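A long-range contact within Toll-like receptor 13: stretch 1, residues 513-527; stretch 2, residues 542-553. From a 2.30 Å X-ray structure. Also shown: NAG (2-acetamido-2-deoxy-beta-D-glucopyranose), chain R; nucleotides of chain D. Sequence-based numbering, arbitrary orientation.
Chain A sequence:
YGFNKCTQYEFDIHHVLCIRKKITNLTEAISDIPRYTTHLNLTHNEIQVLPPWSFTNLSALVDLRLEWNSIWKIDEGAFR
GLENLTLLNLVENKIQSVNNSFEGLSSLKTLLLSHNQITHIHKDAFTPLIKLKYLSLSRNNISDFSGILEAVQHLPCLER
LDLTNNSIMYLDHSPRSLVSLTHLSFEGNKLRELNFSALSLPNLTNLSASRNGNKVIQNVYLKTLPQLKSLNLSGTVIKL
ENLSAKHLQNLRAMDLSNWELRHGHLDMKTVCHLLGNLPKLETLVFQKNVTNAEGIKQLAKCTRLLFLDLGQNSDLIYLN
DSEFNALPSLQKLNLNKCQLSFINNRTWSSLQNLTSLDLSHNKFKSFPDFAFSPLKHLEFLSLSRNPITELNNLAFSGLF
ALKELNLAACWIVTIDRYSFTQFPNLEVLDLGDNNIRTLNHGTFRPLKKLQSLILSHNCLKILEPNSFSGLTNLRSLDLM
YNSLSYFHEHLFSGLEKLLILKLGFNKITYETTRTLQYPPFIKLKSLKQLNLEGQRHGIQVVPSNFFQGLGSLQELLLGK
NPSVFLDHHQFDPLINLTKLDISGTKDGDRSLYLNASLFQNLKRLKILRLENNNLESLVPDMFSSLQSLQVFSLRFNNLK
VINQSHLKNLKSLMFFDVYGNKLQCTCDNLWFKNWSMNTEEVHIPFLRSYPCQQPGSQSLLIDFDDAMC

Stretch 1 513-527: TRTLQYPPFIKLKSL
Stretch 2, residues 542-553: VPSNFFQGLGSL

A single side-chain amide does the work of a strand partner here: Asn545, chi1 near 59° and chi2 near -20°, carries both a donor and an acceptor and reads both backbone polar groups of Leu516, with Leu516 N to Asn545 OD1 at 3.0 Å and Asn545 ND2 to Leu516 O at 2.7 Å. Stretch 1 starts extended through Leu516 and enters successive type I turns from Pro519; stretch 2 turns from Pro543 on, type II from Phe547 to Leu550 and otherwise type I. They run in the same direction, Arg514 near Pro543, Ile522 near Gly549 and Leu527 near Leu553. Ser544 N donates to Arg514 O (3.0 Å), and Thr515 OG1 and Ser544 OG pair at 3.0 Å.

The middle is apolar, within 905 Å² buried overall. Flat rings allow an edge-to-face fit: Phe521 (m, chi2 -58°) points its edge at the face of Phe546 (t, chi2 63°), centroids 5.3 Å apart, planes at 83°. Leu516 (m,t) CD1 meets Phe546 CD1 at 4.1 Å; Phe521 CB packs on Leu550 (m,t) CD1 at 3.6 Å. One water accepts from Phe521 N and donates to Phe546 O and Gln548 O.

Gly549, phi 96°, psi -1°, must lack a side chain: a CB would lie 2.6 Å from Ile522 CD1 and jam against the preceding carbonyl. At the far end, Leu527 CG meets Leu553 CD1 at 4.0 Å (both t,p), and Ser552 OG (p) lies 2.8 Å from Lys525 O and 3.0 Å from Leu527 O, two acceptors for one proton.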

ATOM      1  N   THR A 513      17.840   7.402 -15.092  1.00 32.91           N
ATOM      2  CA  THR A 513      19.183   7.443 -14.522  1.00 25.84           C
ATOM      3  C   THR A 513      19.474   8.779 -13.851  1.00 27.34           C
ATOM      4  O   THR A 513      19.249   9.837 -14.430  1.00 31.29           O
ATOM      5  CB  THR A 513      20.252   7.159 -15.600  1.00 30.73           C
ATOM      6  OG1 THR A 513      20.060   5.838 -16.111  1.00 33.13           O
ATOM      7  CG2 THR A 513      21.661   7.277 -15.019  1.00 26.12           C
ATOM      8  N   ARG A 514      19.987   8.731 -12.630  1.00 32.00           N
ATOM      9  CA  ARG A 514      20.241   9.945 -11.860  1.00 36.31           C
ATOM     10  C   ARG A 514      21.557   9.814 -11.129  1.00 36.29           C
ATOM     11  O   ARG A 514      21.943   8.722 -10.729  1.00 36.74           O
ATOM     12  CB  ARG A 514      19.118  10.203 -10.833  1.00 31.81           C
ATOM     13  CG  ARG A 514      17.809  10.719 -11.418  1.00 40.05           C
ATOM     14  CD  ARG A 514      17.920  12.211 -11.696  1.00 45.73           C
ATOM     15  NE  ARG A 514      17.094  12.654 -12.818  1.00 56.16           N
ATOM     16  CZ  ARG A 514      15.795  12.916 -12.744  1.00 57.25           C
ATOM     17  NH1 ARG A 514      15.149  12.779 -11.592  1.00 71.04           N
ATOM     18  NH2 ARG A 514      15.142  13.318 -13.820  1.00 43.52           N
ATOM     19  N   THR A 515      22.262  10.925 -10.987  1.00 35.19           N
ATOM     20  CA  THR A 515      23.355  10.990 -10.042  1.00 38.80           C
ATOM     21  C   THR A 515      22.967  12.116  -9.110  1.00 43.45           C
ATOM     22  O   THR A 515      22.916  13.274  -9.515  1.00 43.15           O
ATOM     23  CB  THR A 515      24.706  11.292 -10.692  1.00 36.93           C
ATOM     24  OG1 THR A 515      25.020  10.273 -11.647  1.00 39.89           O
ATOM     25  CG2 THR A 515      25.811  11.360  -9.620  1.00 34.27           C
ATOM     26  N   LEU A 516      22.623  11.762  -7.883  1.00 39.91           N
ATOM     27  CA  LEU A 516      22.097  12.728  -6.937  1.00 37.14           C
ATOM     28  C   LEU A 516      23.150  13.719  -6.458  1.00 42.21           C
ATOM     29  O   LEU A 516      24.268  13.341  -6.102  1.00 40.25           O
ATOM     30  CB  LEU A 516      21.482  12.007  -5.756  1.00 31.90           C
ATOM     31  CG  LEU A 516      20.343  11.072  -6.128  1.00 28.63           C
ATOM     32  CD1 LEU A 516      19.788  10.506  -4.833  1.00 31.07           C
ATOM     33  CD2 LEU A 516      19.277  11.833  -6.886  1.00 22.79           C
ATOM     34  N   GLN A 517      22.775  14.992  -6.444  1.00 53.46           N
ATOM     35  CA  GLN A 517      23.648  16.029  -5.934  1.00 59.84           C
ATOM     36  C   GLN A 517      23.895  15.781  -4.457  1.00 59.66           C
ATOM     37  O   GLN A 517      25.009  15.964  -3.965  1.00 61.78           O
ATOM     38  CB  GLN A 517      23.036  17.409  -6.137  1.00 63.89           C
ATOM     39  CG  GLN A 517      23.921  18.516  -5.613  1.00 69.06           C
ATOM     40  CD  GLN A 517      23.602  19.860  -6.213  1.00 70.55           C
ATOM     41  OE1 GLN A 517      24.488  20.700  -6.381  1.00 70.07           O
ATOM     42  NE2 GLN A 517      22.328  20.081  -6.532  1.00 68.71           N
ATOM     43  N   TYR A 518      22.845  15.361  -3.756  1.00 56.36           N
ATOM     44  CA  TYR A 518      22.966  14.982  -2.349  1.00 55.54           C
ATOM     45  C   TYR A 518      22.536  13.533  -2.139  1.00 47.17           C
ATOM     46  O   TYR A 518      21.342  13.239  -2.071  1.00 49.32           O
ATOM     47  CB  TYR A 518      22.126  15.902  -1.459  1.00 51.65           C
ATOM     48  CG  TYR A 518      22.349  17.366  -1.730  1.00 60.85           C
ATOM     49  CD1 TYR A 518      23.517  17.996  -1.314  1.00 65.98           C
ATOM     50  CD2 TYR A 518      21.386  18.127  -2.397  1.00 63.53           C
ATOM     51  CE1 TYR A 518      23.727  19.348  -1.566  1.00 71.09           C
ATOM     52  CE2 TYR A 518      21.582  19.476  -2.647  1.00 63.57           C
ATOM     53  CZ  TYR A 518      22.756  20.080  -2.229  1.00 69.32           C
ATOM     54  OH  TYR A 518      22.967  21.420  -2.472  1.00 70.79           O
ATOM     55  N   PRO A 519      23.511  12.621  -2.055  1.00 38.77           N
ATOM     56  CA  PRO A 519      23.195  11.242  -1.682  1.00 33.08           C
ATOM     57  C   PRO A 519      22.525  11.316  -0.330  1.00 36.85           C
ATOM     58  O   PRO A 519      23.044  11.984   0.566  1.00 37.93           O
ATOM     59  CB  PRO A 519      24.564  10.589  -1.539  1.00 35.37           C
ATOM     60  CG  PRO A 519      25.494  11.458  -2.285  1.00 45.73           C
ATOM     61  CD  PRO A 519      24.957  12.847  -2.165  1.00 45.82           C
ATOM     62  N   PRO A 520      21.365  10.668  -0.195  1.00 35.82           N
ATOM     63  CA  PRO A 520      20.502  10.819   0.983  1.00 27.58           C
ATOM     64  C   PRO A 520      21.046  10.213   2.279  1.00 26.93           C
ATOM     65  O   PRO A 520      20.732  10.708   3.359  1.00 36.13           O
ATOM     66  CB  PRO A 520      19.221  10.106   0.557  1.00 32.46           C
ATOM     67  CG  PRO A 520      19.651   9.142  -0.505  1.00 40.36           C
ATOM     68  CD  PRO A 520      20.786   9.781  -1.220  1.00 35.40           C
ATOM     69  N   PHE A 521      21.891   9.197   2.175  1.00 25.50           N
ATOM     70  CA  PHE A 521      22.395   8.490   3.352  1.00 33.49           C
ATOM     71  C   PHE A 521      23.825   8.900   3.684  1.00 39.00           C
ATOM     72  O   PHE A 521      24.518   8.239   4.455  1.00 36.36           O
ATOM     73  CB  PHE A 521      22.297   6.986   3.115  1.00 31.28           C
ATOM     74  CG  PHE A 521      20.954   6.558   2.608  1.00 32.56           C
ATOM     75  CD1 PHE A 521      19.804   6.839   3.341  1.00 32.45           C
ATOM     76  CD2 PHE A 521      20.828   5.921   1.385  1.00 28.12           C
ATOM     77  CE1 PHE A 521      18.552   6.455   2.875  1.00 28.93           C
ATOM     78  CE2 PHE A 521      19.579   5.539   0.907  1.00 26.60           C
ATOM     79  CZ  PHE A 521      18.444   5.791   1.656  1.00 28.70           C
ATOM     80  N   ILE A 522      24.265   9.999   3.090  1.00 40.24           N
ATOM     81  CA  ILE A 522      25.662  10.408   3.190  1.00 49.58           C
ATOM     82  C   ILE A 522      26.136  10.720   4.624  1.00 49.66           C
ATOM     83  O   ILE A 522      27.303  10.518   4.950  1.00 53.04           O
ATOM     84  CB  ILE A 522      25.958  11.596   2.223  1.00 42.53           C
ATOM     85  CG1 ILE A 522      27.460  11.778   2.031  1.00 41.99           C
ATOM     86  CG2 ILE A 522      25.317  12.878   2.717  1.00 26.83           C
ATOM     87  CD1 ILE A 522      28.126  10.554   1.511  1.00 48.82           C
ATOM     88  N   LYS A 523      25.235  11.157   5.494  1.00 53.57           N
ATOM     89  CA  LYS A 523      25.636  11.490   6.864  1.00 60.73           C
ATOM     90  C   LYS A 523      25.447  10.348   7.875  1.00 56.70           C
ATOM     91  O   LYS A 523      25.874  10.450   9.025  1.00 50.83           O
ATOM     92  CB  LYS A 523      24.930  12.760   7.355  1.00 64.29           C
ATOM     93  CG  LYS A 523      25.802  14.028   7.381  1.00 71.07           C
ATOM     94  CD  LYS A 523      26.653  14.208   6.116  1.00 76.69           C
ATOM     95  CE  LYS A 523      28.113  13.779   6.314  1.00 81.81           C
ATOM     96  NZ  LYS A 523      28.860  14.661   7.254  1.00 83.31           N
ATOM     97  N   LEU A 524      24.821   9.258   7.445  1.00 50.54           N
ATOM     98  CA  LEU A 524      24.544   8.154   8.346  1.00 45.96           C
ATOM     99  C   LEU A 524      25.757   7.232   8.494  1.00 46.58           C
ATOM    100  O   LEU A 524      25.755   6.097   8.014  1.00 44.18           O
ATOM    101  CB  LEU A 524      23.331   7.380   7.851  1.00 39.42           C
ATOM    102  CG  LEU A 524      22.071   8.228   7.708  1.00 32.55           C
ATOM    103  CD1 LEU A 524      20.937   7.384   7.138  1.00 30.00           C
ATOM    104  CD2 LEU A 524      21.670   8.878   9.029  1.00 31.93           C
ATOM    105  N   LYS A 525      26.773   7.707   9.204  1.00 45.05           N
ATOM    106  CA  LYS A 525      28.062   7.025   9.243  1.00 45.31           C
ATOM    107  C   LYS A 525      28.110   5.784  10.128  1.00 42.16           C
ATOM    108  O   LYS A 525      29.073   5.019  10.035  1.00 45.83           O
ATOM    109  CB  LYS A 525      29.172   8.005   9.631  1.00 50.88           C
ATOM    110  CG  LYS A 525      28.737   9.079  10.602  1.00 58.77           C
ATOM    111  CD  LYS A 525      29.800  10.162  10.769  1.00 62.98           C
ATOM    112  CE  LYS A 525      31.044   9.645  11.464  1.00 69.00           C
ATOM    113  NZ  LYS A 525      32.208  10.547  11.239  1.00 72.07           N
ATOM    114  N   SER A 526      27.096   5.570  10.971  1.00 36.80           N
ATOM    115  CA  SER A 526      27.077   4.376  11.843  1.00 31.10           C
ATOM    116  C   SER A 526      26.023   3.386  11.391  1.00 27.68           C
ATOM    117  O   SER A 526      25.745   2.406  12.086  1.00 32.07           O
ATOM    118  CB  SER A 526      26.774   4.717  13.305  1.00 28.49           C
ATOM    119  OG  SER A 526      27.379   5.925  13.724  1.00 42.10           O
ATOM    120  N   LEU A 527      25.379   3.684  10.271  1.00 25.72           N
ATOM    121  CA  LEU A 527      24.237   2.891   9.841  1.00 29.79           C
ATOM    122  C   LEU A 527      24.626   1.440   9.583  1.00 32.89           C
ATOM    123  O   LEU A 527      25.575   1.171   8.850  1.00 37.96           O
ATOM    124  CB  LEU A 527      23.578   3.510   8.613  1.00 30.20           C
ATOM    125  CG  LEU A 527      22.134   3.054   8.427  1.00 33.11           C
ATOM    126  CD1 LEU A 527      21.288   3.577   9.571  1.00 22.88           C
ATOM    127  CD2 LEU A 527      21.597   3.579   7.110  1.00 31.71           C
ATOM    128  N   VAL A 542      17.963   2.710  -9.619  1.00 27.55           N
ATOM    129  CA  VAL A 542      18.688   3.180  -8.446  1.00 29.69           C
ATOM    130  C   VAL A 542      19.742   4.213  -8.865  1.00 27.24           C
ATOM    131  O   VAL A 542      20.563   3.923  -9.710  1.00 30.66           O
ATOM    132  CB  VAL A 542      19.343   2.027  -7.666  1.00 30.18           C
ATOM    133  CG1 VAL A 542      20.166   2.578  -6.532  1.00 29.07           C
ATOM    134  CG2 VAL A 542      18.279   1.048  -7.145  1.00 18.69           C
ATOM    135  N   PRO A 543      19.705   5.429  -8.281  1.00 34.99           N
ATOM    136  CA  PRO A 543      20.715   6.450  -8.598  1.00 31.85           C
ATOM    137  C   PRO A 543      22.120   5.883  -8.461  1.00 26.55           C
ATOM    138  O   PRO A 543      22.345   5.025  -7.609  1.00 29.07           O
ATOM    139  CB  PRO A 543      20.460   7.530  -7.543  1.00 25.15           C
ATOM    140  CG  PRO A 543      19.005   7.415  -7.263  1.00 26.13           C
ATOM    141  CD  PRO A 543      18.708   5.935  -7.318  1.00 23.15           C
ATOM    142  N   SER A 544      23.048   6.373  -9.271  1.00 20.64           N
ATOM    143  CA  SER A 544      24.365   5.748  -9.382  1.00 31.56           C
ATOM    144  C   SER A 544      25.198   5.929  -8.116  1.00 32.86           C
ATOM    145  O   SER A 544      26.109   5.147  -7.857  1.00 33.02           O
ATOM    146  CB  SER A 544      25.124   6.257 -10.617  1.00 31.03           C
ATOM    147  OG  SER A 544      25.595   7.571 -10.400  1.00 38.85           O
ATOM    148  N   ASN A 545      24.890   6.960  -7.336  1.00 31.49           N
ATOM    149  CA  ASN A 545      25.602   7.203  -6.082  1.00 34.70           C
ATOM    150  C   ASN A 545      24.658   7.050  -4.878  1.00 35.47           C
ATOM    151  O   ASN A 545      24.852   7.661  -3.812  1.00 25.33           O
ATOM    152  CB  ASN A 545      26.207   8.603  -6.079  1.00 32.81           C
ATOM    153  CG  ASN A 545      25.158   9.678  -6.242  1.00 35.14           C
ATOM    154  OD1 ASN A 545      24.054   9.407  -6.723  1.00 36.03           O
ATOM    155  ND2 ASN A 545      25.478  10.895  -5.812  1.00 37.70           N
ATOM    156  N   PHE A 546      23.634   6.224  -5.054  1.00 28.68           N
ATOM    157  CA  PHE A 546      22.593   6.125  -4.050  1.00 30.47           C
ATOM    158  C   PHE A 546      23.101   5.719  -2.670  1.00 31.19           C
ATOM    159  O   PHE A 546      22.553   6.177  -1.658  1.00 29.71           O
ATOM    160  CB  PHE A 546      21.502   5.173  -4.521  1.00 33.31           C
ATOM    161  CG  PHE A 546      20.199   5.336  -3.789  1.00 32.48           C
ATOM    162  CD1 PHE A 546      19.497   6.524  -3.863  1.00 28.53           C
ATOM    163  CD2 PHE A 546      19.671   4.287  -3.037  1.00 30.33           C
ATOM    164  CE1 PHE A 546      18.299   6.676  -3.205  1.00 29.29           C
ATOM    165  CE2 PHE A 546      18.468   4.419  -2.383  1.00 22.72           C
ATOM    166  CZ  PHE A 546      17.784   5.619  -2.454  1.00 31.19           C
ATOM    167  N   PHE A 547      24.154   4.895  -2.624  1.00 26.19           N
ATOM    168  CA  PHE A 547      24.637   4.325  -1.342  1.00 28.99           C
ATOM    169  C   PHE A 547      25.921   4.922  -0.767  1.00 26.87           C
ATOM    170  O   PHE A 547      26.487   4.394   0.189  1.00 35.16           O
ATOM    171  CB  PHE A 547      24.754   2.799  -1.445  1.00 26.29           C
ATOM    172  CG  PHE A 547      23.445   2.133  -1.717  1.00 28.53           C
ATOM    173  CD1 PHE A 547      22.425   2.184  -0.766  1.00 19.49           C
ATOM    174  CD2 PHE A 547      23.209   1.497  -2.921  1.00 28.16           C
ATOM    175  CE1 PHE A 547      21.203   1.590  -1.010  1.00 18.32           C
ATOM    176  CE2 PHE A 547      21.987   0.899  -3.176  1.00 28.37           C
ATOM    177  CZ  PHE A 547      20.984   0.940  -2.209  1.00 26.56           C
ATOM    178  N   GLN A 548      26.356   6.023  -1.356  1.00 26.37           N
ATOM    179  CA  GLN A 548      27.503   6.800  -0.907  1.00 26.69           C
ATOM    180  C   GLN A 548      27.423   7.082   0.601  1.00 31.46           C
ATOM    181  O   GLN A 548      26.380   7.484   1.120  1.00 33.67           O
ATOM    182  CB  GLN A 548      27.526   8.121  -1.687  1.00 37.77           C
ATOM    183  CG  GLN A 548      28.799   8.949  -1.613  1.00 51.63           C
ATOM    184  CD  GLN A 548      29.893   8.444  -2.530  1.00 68.89           C
ATOM    185  OE1 GLN A 548      29.713   7.466  -3.261  1.00 74.85           O
ATOM    186  NE2 GLN A 548      31.040   9.119  -2.504  1.00 72.59           N
ATOM    187  N   GLY A 549      28.525   6.848   1.302  1.00 29.63           N
ATOM    188  CA  GLY A 549      28.646   7.216   2.697  1.00 22.24           C
ATOM    189  C   GLY A 549      28.324   6.068   3.635  1.00 32.76           C
ATOM    190  O   GLY A 549      28.413   6.214   4.855  1.00 30.66           O
ATOM    191  N   LEU A 550      27.966   4.925   3.053  1.00 31.78           N
ATOM    192  CA  LEU A 550      27.473   3.788   3.822  1.00 34.48           C
ATOM    193  C   LEU A 550      28.497   2.646   4.013  1.00 37.36           C
ATOM    194  O   LEU A 550      28.157   1.465   3.916  1.00 39.69           O
ATOM    195  CB  LEU A 550      26.175   3.270   3.198  1.00 36.46           C
ATOM    196  CG  LEU A 550      24.954   4.169   3.458  1.00 33.24           C
ATOM    197  CD1 LEU A 550      23.707   3.650   2.769  1.00 25.41           C
ATOM    198  CD2 LEU A 550      24.712   4.268   4.952  1.00 24.09           C
ATOM    199  N   GLY A 551      29.743   3.010   4.302  1.00 32.10           N
ATOM    200  CA  GLY A 551      30.795   2.033   4.528  1.00 35.93           C
ATOM    201  C   GLY A 551      30.626   1.146   5.752  1.00 35.64           C
ATOM    202  O   GLY A 551      31.240   0.091   5.842  1.00 45.41           O
ATOM    203  N   SER A 552      29.793   1.561   6.697  1.00 30.88           N
ATOM    204  CA  SER A 552      29.540   0.757   7.896  1.00 33.17           C
ATOM    205  C   SER A 552      28.349  -0.192   7.753  1.00 28.58           C
ATOM    206  O   SER A 552      28.105  -1.028   8.624  1.00 26.01           O
ATOM    207  CB  SER A 552      29.334   1.665   9.108  1.00 40.25           C
ATOM    208  OG  SER A 552      28.246   2.552   8.881  1.00 54.73           O
ATOM    209  N   LEU A 553      27.597  -0.055   6.665  1.00 32.40           N
ATOM    210  CA  LEU A 553      26.365  -0.828   6.512  1.00 30.08           C
ATOM    211  C   LEU A 553      26.663  -2.319   6.503  1.00 35.74           C
ATOM    212  O   LEU A 553      27.634  -2.761   5.884  1.00 44.41           O
ATOM    213  CB  LEU A 553      25.612  -0.417   5.248  1.00 22.01           C
ATOM    214  CG  LEU A 553      24.139  -0.819   5.118  1.00 21.84           C
ATOM    215  CD1 LEU A 553      23.292  -0.068   6.125  1.00 22.10           C
ATOM    216  CD2 LEU A 553      23.607  -0.583   3.686  1.00 13.52           C
TER
HETATM  217  C1  NAG R 914      34.620  -2.463  10.512  1.00 70.50           C
HETATM  218  C2  NAG R 914      34.516  -0.950  10.374  1.00 64.62           C
HETATM  219  C3  NAG R 914      35.662  -0.249  11.086  1.00 68.80           C
HETATM  220  C4  NAG R 914      35.939  -0.806  12.482  1.00 78.88           C
HETATM  221  C5  NAG R 914      35.888  -2.330  12.529  1.00 83.11           C
HETATM  222  C6  NAG R 914      35.920  -2.809  13.985  1.00 79.86           C
HETATM  223  C7  NAG R 914      34.033   0.550   8.498  1.00 71.80           C
HETATM  224  C8  NAG R 914      34.518   0.987   7.148  1.00 73.34           C
HETATM  225  N2  NAG R 914      34.552  -0.584   8.970  1.00 65.20           N
HETATM  226  O3  NAG R 914      35.335   1.116  11.188  1.00 63.91           O
HETATM  227  O4  NAG R 914      37.219  -0.388  12.918  1.00 80.36           O
HETATM  228  O5  NAG R 914      34.731  -2.826  11.873  1.00 82.21           O
HETATM  229  O6  NAG R 914      37.134  -2.433  14.606  1.00 75.62           O
HETATM  230  O7  NAG R 914      33.192   1.219   9.095  1.00 74.96           O
ATOM    231  P     C D  13      14.911  15.754 -16.517  1.00 54.46           P
ATOM    232  OP1   C D  13      16.184  16.080 -15.826  1.00 53.76           O
ATOM    233  OP2   C D  13      13.740  15.256 -15.744  1.00 48.80           O
ATOM    234  O5'   C D  13      14.388  17.062 -17.258  1.00 72.72           O
ATOM    235  C5'   C D  13      15.081  17.586 -18.382  1.00 68.00           C
ATOM    236  C4'   C D  13      14.190  18.468 -19.219  1.00 58.23           C
ATOM    237  O4'   C D  13      13.439  17.667 -20.167  1.00 54.61           O
ATOM    238  C3'   C D  13      13.115  19.235 -18.472  1.00 57.20           C
ATOM    239  O3'   C D  13      13.619  20.374 -17.802  1.00 58.31           O
ATOM    240  C2'   C D  13      12.110  19.550 -19.576  1.00 61.81           C
ATOM    241  O2'   C D  13      12.543  20.648 -20.368  1.00 68.86           O
ATOM    242  C1'   C D  13      12.197  18.288 -20.435  1.00 59.34           C
ATOM    243  N1    C D  13      11.093  17.346 -20.152  1.00 57.83           N
ATOM    244  C2    C D  13       9.927  17.512 -20.895  1.00 50.28           C
ATOM    245  O2    C D  13       9.901  18.414 -21.746  1.00 45.64           O
ATOM    246  N3    C D  13       8.883  16.682 -20.676  1.00 41.33           N
ATOM    247  C4    C D  13       8.964  15.726 -19.753  1.00 38.78           C
ATOM    248  N4    C D  13       7.907  14.931 -19.584  1.00 38.00           N
ATOM    249  C5    C D  13      10.137  15.539 -18.966  1.00 46.59           C
ATOM    250  C6    C D  13      11.167  16.368 -19.197  1.00 55.24           C
HETATM  251  O   HOH W   1      23.864   7.829   0.411  1.00 28.44           O